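Local coordinates for chromosome replication initiation inhibitor protein (Agrobacterium tumefaciens, PDB 3FD3), which probably acts as a DNA-binding transcription factor of the LysR family, this chain being its C-terminal, probably effector-binding, part, at residues N9-G14 against L149-L154; G14-D19 against R201-P206. All coordinates share one frame; numbering follows the deposited sequence.

Contact 1. Residues N9-G14 against L149-L154. With CA (calcium ion), chain B.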
loop_
_atom_site.group_PDB
_atom_site.type_symbol
_atom_site.label_atom_id
_atom_site.label_comp_id
_atom_site.label_asym_id
_atom_site.label_seq_id
_atom_site.Cartn_x
_atom_site.Cartn_y
_atom_site.Cartn_z
ATOM N N ASN A 9 6.518 4.397 -8.483
ATOM C CA ASN A 9 6.271 2.985 -8.303
ATOM C C ASN A 9 5.835 2.729 -6.863
ATOM O O ASN A 9 6.169 3.496 -5.957
ATOM C CB ASN A 9 7.512 2.132 -8.682
ATOM C CG ASN A 9 8.800 2.486 -7.854
ATOM O OD1 ASN A 9 9.030 3.618 -7.475
ATOM N ND2 ASN A 9 9.679 1.512 -7.693
ATOM N N ALA A 10 5.115 1.633 -6.638
ATOM C CA ALA A 10 4.639 1.312 -5.287
ATOM C C ALA A 10 5.773 1.146 -4.293
ATOM O O ALA A 10 5.659 1.521 -3.124
ATOM C CB ALA A 10 3.769 0.020 -5.294
ATOM N N ASP A 11 6.854 0.506 -4.729
ATOM C CA ASP A 11 7.946 0.206 -3.793
ATOM C C ASP A 11 8.639 1.498 -3.303
ATOM O O ASP A 11 9.041 1.565 -2.149
ATOM C CB ASP A 11 8.943 -0.769 -4.411
ATOM C CG ASP A 11 8.366 -2.169 -4.588
ATOM O OD1 ASP A 11 7.481 -2.566 -3.792
ATOM O OD2 ASP A 11 8.791 -2.885 -5.530
ATOM N N SER A 12 8.737 2.528 -4.141
ATOM C CA SER A 12 9.232 3.828 -3.643
ATOM C C SER A 12 8.227 4.507 -2.720
ATOM O O SER A 12 8.625 5.112 -1.699
ATOM C CB SER A 12 9.638 4.755 -4.790
ATOM O OG SER A 12 10.771 4.253 -5.479
ATOM N N LEU A 13 6.939 4.439 -3.054
ATOM C CA LEU A 13 5.901 5.004 -2.156
ATOM C C LEU A 13 5.937 4.301 -0.796
ATOM O O LEU A 13 5.692 4.915 0.241
ATOM C CB LEU A 13 4.501 4.910 -2.778
ATOM C CG LEU A 13 3.362 5.544 -1.984
ATOM C CD1 LEU A 13 3.669 7.031 -1.779
ATOM C CD2 LEU A 13 2.055 5.322 -2.737
ATOM N N GLY A 14 6.224 3.004 -0.783
ATOM C CA GLY A 14 6.276 2.265 0.459
ATOM C C GLY A 14 7.532 2.481 1.281
ATOM O O GLY A 14 7.596 1.970 2.409
ATOM N N LEU A 149 10.453 -10.899 -3.195
ATOM C CA LEU A 149 11.467 -9.847 -3.172
ATOM C C LEU A 149 10.899 -8.608 -2.494
ATOM O O LEU A 149 9.849 -8.083 -2.895
ATOM C CB LEU A 149 11.938 -9.532 -4.583
ATOM C CG LEU A 149 13.011 -10.455 -5.191
ATOM C CD1 LEU A 149 14.364 -10.231 -4.543
ATOM C CD2 LEU A 149 12.621 -11.948 -5.045
ATOM N N ASN A 150 11.569 -8.160 -1.441
ATOM C CA ASN A 150 11.155 -6.996 -0.696
ATOM C C ASN A 150 12.285 -5.973 -0.643
ATOM O O ASN A 150 13.463 -6.346 -0.466
ATOM C CB ASN A 150 10.807 -7.393 0.737
ATOM C CG ASN A 150 9.586 -8.246 0.815
ATOM O OD1 ASN A 150 8.497 -7.780 0.517
ATOM N ND2 ASN A 150 9.751 -9.515 1.227
ATOM N N PRO A 151 11.956 -4.693 -0.761
ATOM C CA PRO A 151 13.002 -3.679 -0.594
ATOM C C PRO A 151 13.717 -3.769 0.767
ATOM O O PRO A 151 13.060 -3.994 1.806
ATOM C CB PRO A 151 12.229 -2.364 -0.700
ATOM C CG PRO A 151 10.973 -2.687 -1.388
ATOM C CD PRO A 151 10.637 -4.087 -1.037
ATOM N N VAL A 152 15.037 -3.581 0.753
ATOM C CA VAL A 152 15.867 -3.711 1.941
ATOM C C VAL A 152 15.395 -2.805 3.080
ATOM O O VAL A 152 15.457 -3.208 4.254
ATOM C CB VAL A 152 17.381 -3.424 1.636
ATOM C CG1 VAL A 152 17.614 -1.993 1.112
ATOM C CG2 VAL A 152 18.235 -3.727 2.874
ATOM N N GLN A 153 14.878 -1.631 2.734
ATOM C CA GLN A 153 14.452 -0.655 3.747
ATOM C C GLN A 153 13.324 -1.231 4.612
ATOM O O GLN A 153 13.187 -0.872 5.780
ATOM C CB GLN A 153 13.972 0.655 3.104
ATOM C CG GLN A 153 15.017 1.446 2.353
ATOM C CD GLN A 153 15.345 0.931 0.961
ATOM O OE1 GLN A 153 14.673 0.062 0.449
ATOM N NE2 GLN A 153 16.411 1.501 0.334
ATOM N N LEU A 154 12.523 -2.121 4.042
ATOM C CA LEU A 154 11.370 -2.661 4.736
ATOM C C LEU A 154 11.655 -3.973 5.453
ATOM O O LEU A 154 10.845 -4.406 6.290
ATOM C CB LEU A 154 10.242 -2.891 3.745
ATOM C CG LEU A 154 9.723 -1.632 3.049
ATOM C CD1 LEU A 154 8.527 -1.967 2.183
ATOM C CD2 LEU A 154 9.386 -0.477 4.055
HETATM CA CA CA B . 8.245 -7.013 -4.347
HETATM O O HOH W 1 7.692 -5.173 -2.896
HETATM O O HOH W 2 8.338 -8.452 -6.123
#
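Asp11 and Pro151 make the apolar touch here: the proline ring brings its CG to 4.1 Å from Asp11 CB, and the two side chains cross at about a right angle. The second touch lies a turn further on, where Leu154 CD2 sits 3.4 Å from Gly14 O, a methyl against a backbone carbonyl. The polar link runs through a calcium ion and one of its waters. Leu149 O binds the ion at 2.4 Å, and a water 2.4 Å from the same calcium donates to Asp11 OD1 at 2.8 Å. The carboxylate is therefore a second-shell group, and chi1 of -69°, with CG anti to Asp11's own carbonyl carbon, lets it face that water. Tyr75 and Thr134 also bond it, fixing its rotation. In LysR effector domains, which have the periplasmic-binding-protein fold, two lobes flank a cleft; helix 10-13 and the end of strand 148-151 meet at a place that probably borders that cleft. Within residues 9-14, Asn9 takes the N-cap position of helix 10-13, and its OD1 accepts from Ser12 OG at 2.7 Å, the donor tilted 15° from the carbonyl plane. Asn9 O also takes the backbone bond from Leu13 N.

Contact 2. Residues G14-D19 against R201-P206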
loop_
_atom_site.group_PDB
_atom_site.type_symbol
_atom_site.label_atom_id
_atom_site.label_comp_id
_atom_site.label_asym_id
_atom_site.label_seq_id
_atom_site.Cartn_x
_atom_site.Cartn_y
_atom_site.Cartn_z
ATOM N N GLY A 14 6.224 3.004 -0.783
ATOM C CA GLY A 14 6.276 2.265 0.459
ATOM C C GLY A 14 7.532 2.481 1.281
ATOM O O GLY A 14 7.596 1.970 2.409
ATOM N N THR A 15 8.520 3.207 0.733
ATOM C CA THR A 15 9.788 3.438 1.371
ATOM C C THR A 15 10.060 4.952 1.541
ATOM O O THR A 15 9.572 5.547 2.528
ATOM C CB THR A 15 10.944 2.666 0.668
ATOM O OG1 THR A 15 10.954 2.957 -0.736
ATOM C CG2 THR A 15 10.777 1.098 0.877
ATOM N N TRP A 16 10.681 5.571 0.550
ATOM C CA TRP A 16 11.332 6.892 0.663
ATOM C C TRP A 16 10.602 8.055 -0.004
ATOM O O TRP A 16 10.914 9.229 0.274
ATOM C CB TRP A 16 12.763 6.815 0.094
ATOM C CG TRP A 16 12.790 6.606 -1.399
ATOM C CD1 TRP A 16 12.648 5.422 -2.085
ATOM C CD2 TRP A 16 12.911 7.619 -2.390
ATOM N NE1 TRP A 16 12.711 5.643 -3.438
ATOM C CE2 TRP A 16 12.862 6.985 -3.661
ATOM C CE3 TRP A 16 13.085 9.005 -2.335
ATOM C CZ2 TRP A 16 12.959 7.694 -4.858
ATOM C CZ3 TRP A 16 13.193 9.694 -3.518
ATOM C CH2 TRP A 16 13.112 9.050 -4.763
ATOM N N PHE A 17 9.648 7.777 -0.890
ATOM C CA PHE A 17 9.106 8.824 -1.762
ATOM C C PHE A 17 8.428 9.962 -0.997
ATOM O O PHE A 17 8.676 11.154 -1.296
ATOM C CB PHE A 17 8.124 8.183 -2.746
ATOM C CG PHE A 17 7.426 9.141 -3.702
ATOM C CD1 PHE A 17 8.025 9.549 -4.870
ATOM C CD2 PHE A 17 6.161 9.582 -3.430
ATOM C CE1 PHE A 17 7.360 10.407 -5.744
ATOM C CE2 PHE A 17 5.503 10.424 -4.319
ATOM C CZ PHE A 17 6.117 10.824 -5.456
ATOM N N LEU A 18 7.605 9.606 -0.003
ATOM C CA LEU A 18 6.888 10.614 0.772
ATOM C C LEU A 18 7.803 11.394 1.684
ATOM O O LEU A 18 7.523 12.559 1.975
ATOM C CB LEU A 18 5.737 10.003 1.582
ATOM C CG LEU A 18 4.553 9.548 0.751
ATOM C CD1 LEU A 18 3.457 8.904 1.668
ATOM C CD2 LEU A 18 3.997 10.709 -0.069
ATOM N N ASP A 19 8.904 10.784 2.113
ATOM C CA ASP A 19 9.911 11.518 2.873
ATOM C C ASP A 19 10.467 12.676 2.047
ATOM O O ASP A 19 10.657 13.770 2.568
ATOM C CB ASP A 19 11.050 10.596 3.320
ATOM C CG ASP A 19 12.005 11.272 4.281
ATOM O OD1 ASP A 19 11.542 11.999 5.191
ATOM O OD2 ASP A 19 13.225 11.069 4.142
ATOM N N ARG A 201 19.679 10.069 -2.322
ATOM C CA ARG A 201 21.109 9.956 -2.039
ATOM C C ARG A 201 21.386 9.319 -0.676
ATOM O O ARG A 201 22.336 8.549 -0.528
ATOM C CB ARG A 201 21.810 11.326 -2.131
ATOM C CG ARG A 201 23.349 11.237 -2.140
ATOM C CD ARG A 201 23.872 10.538 -3.396
ATOM N NE ARG A 201 23.247 11.078 -4.604
ATOM C CZ ARG A 201 23.587 12.230 -5.187
ATOM N NH1 ARG A 201 24.572 12.974 -4.701
ATOM N NH2 ARG A 201 22.939 12.639 -6.270
ATOM N N VAL A 202 20.550 9.632 0.308
ATOM C CA VAL A 202 20.720 9.107 1.648
ATOM C C VAL A 202 20.197 7.678 1.771
ATOM O O VAL A 202 20.791 6.858 2.462
ATOM C CB VAL A 202 19.993 10.006 2.669
ATOM C CG1 VAL A 202 20.026 9.375 4.048
ATOM C CG2 VAL A 202 20.649 11.387 2.691
ATOM N N VAL A 203 19.097 7.385 1.087
ATOM C CA VAL A 203 18.365 6.126 1.264
ATOM C C VAL A 203 18.724 5.010 0.301
ATOM O O VAL A 203 18.713 3.832 0.679
ATOM C CB VAL A 203 16.841 6.412 1.161
ATOM C CG1 VAL A 203 16.037 5.117 1.206
ATOM C CG2 VAL A 203 16.437 7.332 2.311
ATOM N N LEU A 204 18.980 5.352 -0.962
ATOM C CA LEU A 204 19.266 4.346 -1.975
ATOM C C LEU A 204 20.760 4.106 -2.019
ATOM O O LEU A 204 21.536 4.888 -1.453
ATOM C CB LEU A 204 18.752 4.816 -3.334
ATOM C CG LEU A 204 17.255 5.113 -3.409
ATOM C CD1 LEU A 204 16.886 5.475 -4.861
ATOM C CD2 LEU A 204 16.397 3.908 -2.906
HETATM N N MSE A 205 21.175 3.044 -2.695
HETATM C CA MSE A 205 22.594 2.791 -2.867
HETATM C C MSE A 205 23.088 3.684 -3.991
HETATM O O MSE A 205 22.354 3.925 -4.948
HETATM C CB MSE A 205 22.858 1.343 -3.243
HETATM C CG MSE A 205 22.312 0.354 -2.290
HETATM SE SE MSE A 205 23.045 -1.409 -2.675
HETATM C CE MSE A 205 23.280 -1.314 -4.601
ATOM N N PRO A 206 24.340 4.165 -3.888
ATOM C CA PRO A 206 24.870 5.076 -4.896
ATOM C C PRO A 206 24.991 4.441 -6.281
ATOM O O PRO A 206 25.187 3.228 -6.397
ATOM C CB PRO A 206 26.273 5.455 -4.365
ATOM C CG PRO A 206 26.601 4.513 -3.317
ATOM C CD PRO A 206 25.304 3.902 -2.803
#
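Trp16 sets its indole broadside to the end of helix 190-203, its CA-CB bond points toward that segment, and Val203 and Leu204 meet it with different parts of their side chains. Leu204 comes at about a right angle to the tryptophan. Its CD1 methyl lies over one face of the indole, 4.2 Å above the plane and offset toward the rim, while CD2 approaches the pyrrole part obliquely, 4.1 Å from Trp16 CD1 and equally far from Trp16 NE1. Val203 works nearer the backbone: its CG1, anti to the backbone N at chi1 175°, rests 3.9 Å from Trp16 CB. The indole hangs from a CG set between the backbone N and the carbonyl carbon (chi1 68°), and chi2 of -82° turns the indole plane nearly perpendicular to the CA-CB-CG plane, which leaves a face on the Leu204 side. At the polar corner, NE1 has a weak hydrogen bond with Ser12 OG. Around the rest of the tryptophan gather Met196 and Ala200 from helix 190-203, Leu70 from strand 66-79 and Leu177 from strand 165-181. Leu204 is the first residue to leave the helical conformation, and Met205 then pairs through its backbone with Val72. Helices packed over the central sheet, with apolar side chains between them, are typical of the alpha/beta lobes of the periplasmic-binding-protein fold to which LysR effector domains belong.

In the fold
From the N terminus, strand 3-8 runs through Asn9 into helix 10-13, the first half of contact 1; Gly14 is shared, and the chain goes straight on through contact 2 into helix 17-26. Contact 1 is closed after 134 intervening residues, where strand 148-151 passes into helix 152-161. Contact 2 waits for the end of helix 190-203, after 181 intervening residues. The two loops therefore cross rather than nest. Their centres are 9 Å apart, and they meet directly: Leu154 CG packs 3.6 Å from Thr15 CG2, and Gln153 NE2 probably bonds Val203 O. Together they tie helix 10-13 and the link to helix 17-26 to strand 148-151, helix 152-161 and the end of helix 190-203.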